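Long-range contacts in Rab5 protein, putative (Plasmodium falciparum, PDB 3CLV), which belongs to the Rab branch of the Ras-like small G-protein family, with a P-loop-type fold, and is modelled with guanosine-5'-diphosphate bound: residues 45-51 against 91-97; 178-182 against 193-198. All coordinates share one frame; numbering follows the deposited sequence.

Both contacts involve one six-stranded mixed sheet, at its two margins: interaction 1 pairs the outermost strand 43-50 with its antiparallel neighbour 92-99, and interaction 2 sets the opposite outer strand, 179-183, against helix 191-206. Their centres lie about 14 Å apart, yet they meet through that helix, which reaches both. Phe95 CZ stands 3.5 Å from Phe195 O, Ile97 CD1 3.6 Å from Phe195 CE1, and the Phe95 and Phe195 rings meet edge-to-face. The bound guanosine-5'-diphosphate lies away from both, about 11 Å from the side chain of Ile97 and about 10 Å from that of Ile194.

Interaction 1: 45-51 against 91-97; sequences CTYVVNL and CNIKFDI
Tyr47 and Phe95 form the central hydrogen-bonded pair of an antiparallel ladder, with Phe95 N to Tyr47 O at 2.6 Å and an N-H...O angle of 175°; Tyr47 N returns a bond to Phe95 O at 3.0 Å. Cys45-Ile97 and Val49-Ile93 repeat this two-bond pattern, and Leu51 N extends it past the strand end by donating to Cys91 O at 2.9 Å. This is the antiparallel edge pair of the Ras-like sheet, its second and third strands in chain order; the other strands run parallel to 92-99.

One side-chain bond crosses. Asn50 ND2 gives a hydrogen to a lone pair of Asn92 OD1 over 3.1 Å, in the carbonyl plane of the acceptor, and OD1 lies almost in the donor's amide plane. Both asparagines have CG trans to the backbone N, which leans the amides toward each other across this non-hydrogen-bonded pair; their planes are turned 48° apart. Val48 CG1 rests 3.6 Å from the same OD1, and Val48 CG2 lies against CG of the extended Lys94.

The other face is mostly apolar. Val49 CG2 reaches the edge of the Phe95 ring at CE2 (3.6 Å). At the strand end Leu51 CD1 meets Ile93 CD1 at 3.8 Å. Helices 20-29 and 191-206 cover this face, Leu27 touching Tyr47 and Ile97. On the Asn50-Asn92 face, Thr46 packs on Arg115 of the second subunit.

The chemistry thus divides the pair into a mostly apolar face turned to the helices and a more mixed one, with polar groups, that also meets the neighbouring subunit.

Interaction 2: 178-182 against 193-198; sequences LLFIQ and NIFYML
Ile181 and Met197 are central to a strand-against-helix packing of the Ras-like alpha/beta fold: the outer strand 179-183 is covered on one face by helix 191-206, which follows it in the chain. The short axes approach to 9.3 Å and run 163° apart, nearly antiparallel.

Among the aliphatic contacts, Ile181 does the most, meeting the helix with two branches. Its CG1 lies trans to the backbone N (chi1 -170°), which carries CD1 outward to the CB of Asn193 at 3.5 Å. The other branch, CG2, crosses Ile194 at about a right angle and touches its CG1 at 3.9 Å. Earlier in the strand, Leu179 sends CD1 to Leu198 CD2 at 4.2 Å, and the same methyl lies near the backbone carbonyl of Met197. Val153 and Ile151 of the adjacent strand touch Ile181 and Leu179, while Leu198 and Ile194 extend inward to Ile121 of strand 119-125, continuing the apolar layer under the helix.

Polar bonding across the contact is indirect. The two segments share no direct hydrogen bond, but Asn190 links them, its ND2 bonding Gln182 O and its OD1 bonding Asn193 ND2.

The Met197 side chain completes the interface. Its SD lies 3.6 Å from Ile181 CD1, and a bend at chi3 (75°) turns the terminal methyl to the strand backbone, where CE sits 3.6 Å from Phe180 O.

Interaction 1: 45-51 against 91-97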
loop_
_atom_site.group_PDB
_atom_site.type_symbol
_atom_site.label_atom_id
_atom_site.label_comp_id
_atom_site.label_asym_id
_atom_site.label_seq_id
_atom_site.Cartn_x
_atom_site.Cartn_y
_atom_site.Cartn_z
ATOM N N CYS A 45 4.843 10.732 2.635
ATOM C CA CYS A 45 5.795 11.280 3.603
ATOM C C CYS A 45 5.798 10.416 4.856
ATOM O O CYS A 45 4.889 9.632 5.090
ATOM C CB CYS A 45 5.478 12.741 3.957
ATOM S SG CYS A 45 4.185 12.978 5.185
ATOM N N THR A 46 6.859 10.539 5.648
ATOM C CA THR A 46 6.930 9.809 6.918
ATOM C C THR A 46 7.026 10.776 8.106
ATOM O O THR A 46 7.379 11.945 7.946
ATOM C CB THR A 46 8.051 8.745 6.940
ATOM O OG1 THR A 46 9.334 9.383 6.833
ATOM C CG2 THR A 46 7.896 7.782 5.775
ATOM N N TYR A 47 6.669 10.291 9.287
ATOM C CA TYR A 47 6.733 11.100 10.480
ATOM C C TYR A 47 6.825 10.179 11.672
ATOM O O TYR A 47 6.140 9.148 11.731
ATOM C CB TYR A 47 5.508 12.014 10.594
ATOM C CG TYR A 47 5.586 12.951 11.771
ATOM C CD1 TYR A 47 6.485 14.028 11.763
ATOM C CD2 TYR A 47 4.787 12.755 12.899
ATOM C CE1 TYR A 47 6.571 14.891 12.829
ATOM C CE2 TYR A 47 4.863 13.622 13.984
ATOM C CZ TYR A 47 5.765 14.688 13.937
ATOM O OH TYR A 47 5.888 15.563 14.989
ATOM N N VAL A 48 7.687 10.542 12.618
ATOM C CA VAL A 48 7.903 9.711 13.788
ATOM C C VAL A 48 7.417 10.438 15.032
ATOM O O VAL A 48 7.731 11.605 15.245
ATOM C CB VAL A 48 9.391 9.344 13.943
ATOM C CG1 VAL A 48 9.599 8.481 15.184
ATOM C CG2 VAL A 48 9.900 8.635 12.696
ATOM N N VAL A 49 6.632 9.748 15.842
ATOM C CA VAL A 49 6.275 10.230 17.165
ATOM C C VAL A 49 6.977 9.304 18.146
ATOM O O VAL A 49 6.823 8.083 18.075
ATOM C CB VAL A 49 4.743 10.162 17.444
ATOM C CG1 VAL A 49 4.441 10.550 18.897
ATOM C CG2 VAL A 49 3.952 11.053 16.489
ATOM N N ASN A 50 7.766 9.870 19.049
ATOM C CA ASN A 50 8.214 9.079 20.194
ATOM C C ASN A 50 7.390 9.473 21.412
ATOM O O ASN A 50 7.394 10.638 21.824
ATOM C CB ASN A 50 9.720 9.217 20.441
ATOM C CG ASN A 50 10.217 8.286 21.546
ATOM O OD1 ASN A 50 10.102 8.605 22.729
ATOM N ND2 ASN A 50 10.763 7.131 21.159
ATOM N N LEU A 51 6.670 8.499 21.966
ATOM C CA LEU A 51 5.667 8.760 22.998
ATOM C C LEU A 51 6.264 9.187 24.340
ATOM O O LEU A 51 5.630 9.932 25.088
ATOM C CB LEU A 51 4.734 7.555 23.165
ATOM C CG LEU A 51 3.631 7.345 22.111
ATOM C CD1 LEU A 51 2.821 6.125 22.477
ATOM C CD2 LEU A 51 2.706 8.558 21.970
ATOM N N CYS A 91 7.093 2.259 21.643
ATOM C CA CYS A 91 6.574 3.622 21.713
ATOM C C CYS A 91 7.267 4.619 20.786
ATOM O O CYS A 91 7.043 5.837 20.889
ATOM C CB CYS A 91 6.655 4.127 23.151
ATOM S SG CYS A 91 8.340 4.527 23.621
ATOM N N ASN A 92 8.127 4.113 19.911
ATOM C CA ASN A 92 8.643 4.915 18.819
ATOM C C ASN A 92 7.814 4.587 17.583
ATOM O O ASN A 92 8.017 3.553 16.940
ATOM C CB ASN A 92 10.122 4.625 18.588
ATOM C CG ASN A 92 10.781 5.654 17.689
ATOM O OD1 ASN A 92 11.000 6.806 18.090
ATOM N ND2 ASN A 92 11.119 5.239 16.472
ATOM N N ILE A 93 6.865 5.463 17.274
ATOM C CA ILE A 93 5.862 5.169 16.254
ATOM C C ILE A 93 6.069 5.974 14.977
ATOM O O ILE A 93 5.991 7.209 14.978
ATOM C CB ILE A 93 4.435 5.328 16.824
ATOM C CG1 ILE A 93 4.215 4.250 17.893
ATOM C CG2 ILE A 93 3.370 5.240 15.711
ATOM C CD1 ILE A 93 3.391 4.709 19.051
ATOM N N LYS A 94 6.353 5.248 13.897
ATOM C CA LYS A 94 6.628 5.851 12.599
ATOM C C LYS A 94 5.417 5.738 11.675
ATOM O O LYS A 94 4.899 4.646 11.442
ATOM C CB LYS A 94 7.845 5.186 11.976
ATOM C CG LYS A 94 8.178 5.664 10.579
ATOM C CD LYS A 94 9.502 5.060 10.171
ATOM C CE LYS A 94 9.770 5.253 8.703
ATOM N NZ LYS A 94 11.179 4.836 8.408
ATOM N N PHE A 95 4.955 6.885 11.183
ATOM C CA PHE A 95 3.816 6.951 10.271
ATOM C C PHE A 95 4.294 7.005 8.831
ATOM O O PHE A 95 5.206 7.769 8.529
ATOM C CB PHE A 95 2.960 8.192 10.579
ATOM C CG PHE A 95 2.299 8.139 11.926
ATOM C CD1 PHE A 95 1.056 7.519 12.083
ATOM C CD2 PHE A 95 2.923 8.695 13.045
ATOM C CE1 PHE A 95 0.433 7.455 13.334
ATOM C CE2 PHE A 95 2.318 8.636 14.309
ATOM C CZ PHE A 95 1.058 8.015 14.455
ATOM N N ASP A 96 3.702 6.177 7.964
ATOM C CA ASP A 96 3.919 6.276 6.531
ATOM C C ASP A 96 2.643 6.886 5.944
ATOM O O ASP A 96 1.651 6.182 5.758
ATOM C CB ASP A 96 4.231 4.884 5.953
ATOM C CG ASP A 96 4.213 4.843 4.423
ATOM O OD1 ASP A 96 4.338 5.896 3.756
ATOM O OD2 ASP A 96 4.076 3.727 3.880
ATOM N N ILE A 97 2.674 8.191 5.680
ATOM C CA ILE A 97 1.475 8.940 5.287
ATOM C C ILE A 97 1.289 9.004 3.786
ATOM O O ILE A 97 2.157 9.499 3.064
ATOM C CB ILE A 97 1.508 10.368 5.862
ATOM C CG1 ILE A 97 1.772 10.296 7.374
ATOM C CG2 ILE A 97 0.184 11.083 5.601
ATOM C CD1 ILE A 97 2.469 11.546 7.942
#

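Interaction 2: 178-182 against 193-198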
loop_
_atom_site.group_PDB
_atom_site.type_symbol
_atom_site.label_atom_id
_atom_site.label_comp_id
_atom_site.label_asym_id
_atom_site.label_seq_id
_atom_site.Cartn_x
_atom_site.Cartn_y
_atom_site.Cartn_z
ATOM N N LEU A 178 -14.843 7.648 16.724
ATOM C CA LEU A 178 -13.687 8.217 16.038
ATOM C C LEU A 178 -12.953 9.091 17.039
ATOM O O LEU A 178 -13.586 9.656 17.964
ATOM C CB LEU A 178 -14.156 9.111 14.876
ATOM C CG LEU A 178 -15.258 8.613 13.941
ATOM C CD1 LEU A 178 -15.595 9.675 12.909
ATOM C CD2 LEU A 178 -14.853 7.312 13.261
ATOM N N LEU A 179 -11.638 9.184 16.866
ATOM C CA LEU A 179 -10.875 10.302 17.397
ATOM C C LEU A 179 -11.286 11.586 16.659
ATOM O O LEU A 179 -11.742 11.550 15.505
ATOM C CB LEU A 179 -9.358 10.054 17.247
ATOM C CG LEU A 179 -8.793 8.816 17.959
ATOM C CD1 LEU A 179 -7.307 8.644 17.636
ATOM C CD2 LEU A 179 -8.985 8.947 19.471
ATOM N N PHE A 180 -11.198 12.704 17.363
ATOM C CA PHE A 180 -11.548 14.007 16.784
ATOM C C PHE A 180 -10.557 15.093 17.229
ATOM O O PHE A 180 -10.148 15.140 18.384
ATOM C CB PHE A 180 -13.004 14.384 17.120
ATOM C CG PHE A 180 -13.395 15.776 16.680
ATOM C CD1 PHE A 180 -13.751 16.027 15.352
ATOM C CD2 PHE A 180 -13.413 16.831 17.590
ATOM C CE1 PHE A 180 -14.104 17.320 14.933
ATOM C CE2 PHE A 180 -13.765 18.137 17.181
ATOM C CZ PHE A 180 -14.123 18.378 15.855
ATOM N N ILE A 181 -10.166 15.969 16.300
ATOM C CA ILE A 181 -9.286 17.076 16.637
ATOM C C ILE A 181 -9.590 18.289 15.730
ATOM O O ILE A 181 -10.014 18.133 14.585
ATOM C CB ILE A 181 -7.789 16.635 16.618
ATOM C CG1 ILE A 181 -6.874 17.716 17.221
ATOM C CG2 ILE A 181 -7.357 16.173 15.190
ATOM C CD1 ILE A 181 -5.576 17.181 17.752
ATOM N N GLN A 182 -9.437 19.489 16.277
ATOM C CA GLN A 182 -9.611 20.722 15.516
ATOM C C GLN A 182 -8.231 21.294 15.266
ATOM O O GLN A 182 -7.432 21.403 16.195
ATOM C CB GLN A 182 -10.442 21.726 16.307
ATOM C CG GLN A 182 -11.908 21.361 16.442
ATOM C CD GLN A 182 -12.667 22.442 17.172
ATOM O OE1 GLN A 182 -12.828 23.543 16.651
ATOM N NE2 GLN A 182 -13.117 22.149 18.391
ATOM N N ASN A 193 -0.425 17.166 17.094
ATOM C CA ASN A 193 -1.351 16.457 17.987
ATOM C C ASN A 193 -2.213 15.425 17.240
ATOM O O ASN A 193 -2.634 14.427 17.815
ATOM C CB ASN A 193 -2.242 17.448 18.755
ATOM C CG ASN A 193 -1.526 18.124 19.941
ATOM O OD1 ASN A 193 -0.598 17.581 20.527
ATOM N ND2 ASN A 193 -2.005 19.305 20.317
ATOM N N ILE A 194 -2.461 15.649 15.947
ATOM C CA ILE A 194 -3.137 14.605 15.153
ATOM C C ILE A 194 -2.395 13.280 15.356
ATOM O O ILE A 194 -2.985 12.243 15.634
ATOM C CB ILE A 194 -3.128 14.926 13.628
ATOM C CG1 ILE A 194 -3.963 16.167 13.305
ATOM C CG2 ILE A 194 -3.587 13.692 12.815
ATOM C CD1 ILE A 194 -3.747 16.714 11.852
ATOM N N PHE A 195 -1.083 13.325 15.205
ATOM C CA PHE A 195 -0.272 12.137 15.198
ATOM C C PHE A 195 0.047 11.677 16.611
ATOM O O PHE A 195 0.253 10.489 16.826
ATOM C CB PHE A 195 0.972 12.388 14.345
ATOM C CG PHE A 195 0.634 12.577 12.892
ATOM C CD1 PHE A 195 0.515 11.475 12.050
ATOM C CD2 PHE A 195 0.354 13.850 12.388
ATOM C CE1 PHE A 195 0.179 11.636 10.723
ATOM C CE2 PHE A 195 0.004 14.033 11.068
ATOM C CZ PHE A 195 -0.090 12.922 10.223
ATOM N N TYR A 196 0.015 12.603 17.574
ATOM C CA TYR A 196 0.178 12.226 18.991
ATOM C C TYR A 196 -0.975 11.325 19.406
ATOM O O TYR A 196 -0.755 10.272 20.023
ATOM C CB TYR A 196 0.223 13.452 19.921
ATOM C CG TYR A 196 1.450 14.345 19.759
ATOM C CD1 TYR A 196 2.565 13.923 19.042
ATOM C CD2 TYR A 196 1.495 15.606 20.355
ATOM C CE1 TYR A 196 3.685 14.749 18.890
ATOM C CE2 TYR A 196 2.601 16.433 20.209
ATOM C CZ TYR A 196 3.687 15.997 19.476
ATOM O OH TYR A 196 4.792 16.815 19.346
ATOM N N MET A 197 -2.190 11.749 19.056
ATOM C CA MET A 197 -3.423 11.025 19.355
ATOM C C MET A 197 -3.444 9.648 18.691
ATOM O O MET A 197 -3.776 8.636 19.340
ATOM C CB MET A 197 -4.644 11.851 18.932
ATOM C CG MET A 197 -4.911 13.109 19.814
ATOM S SD MET A 197 -6.404 14.011 19.317
ATOM C CE MET A 197 -7.683 12.946 19.936
ATOM N N LEU A 198 -3.081 9.611 17.402
ATOM C CA LEU A 198 -2.963 8.350 16.666
ATOM C C LEU A 198 -1.941 7.413 17.284
ATOM O O LEU A 198 -2.214 6.229 17.457
ATOM C CB LEU A 198 -2.592 8.599 15.199
ATOM C CG LEU A 198 -3.696 9.164 14.297
ATOM C CD1 LEU A 198 -3.150 9.428 12.882
ATOM C CD2 LEU A 198 -4.890 8.197 14.258
#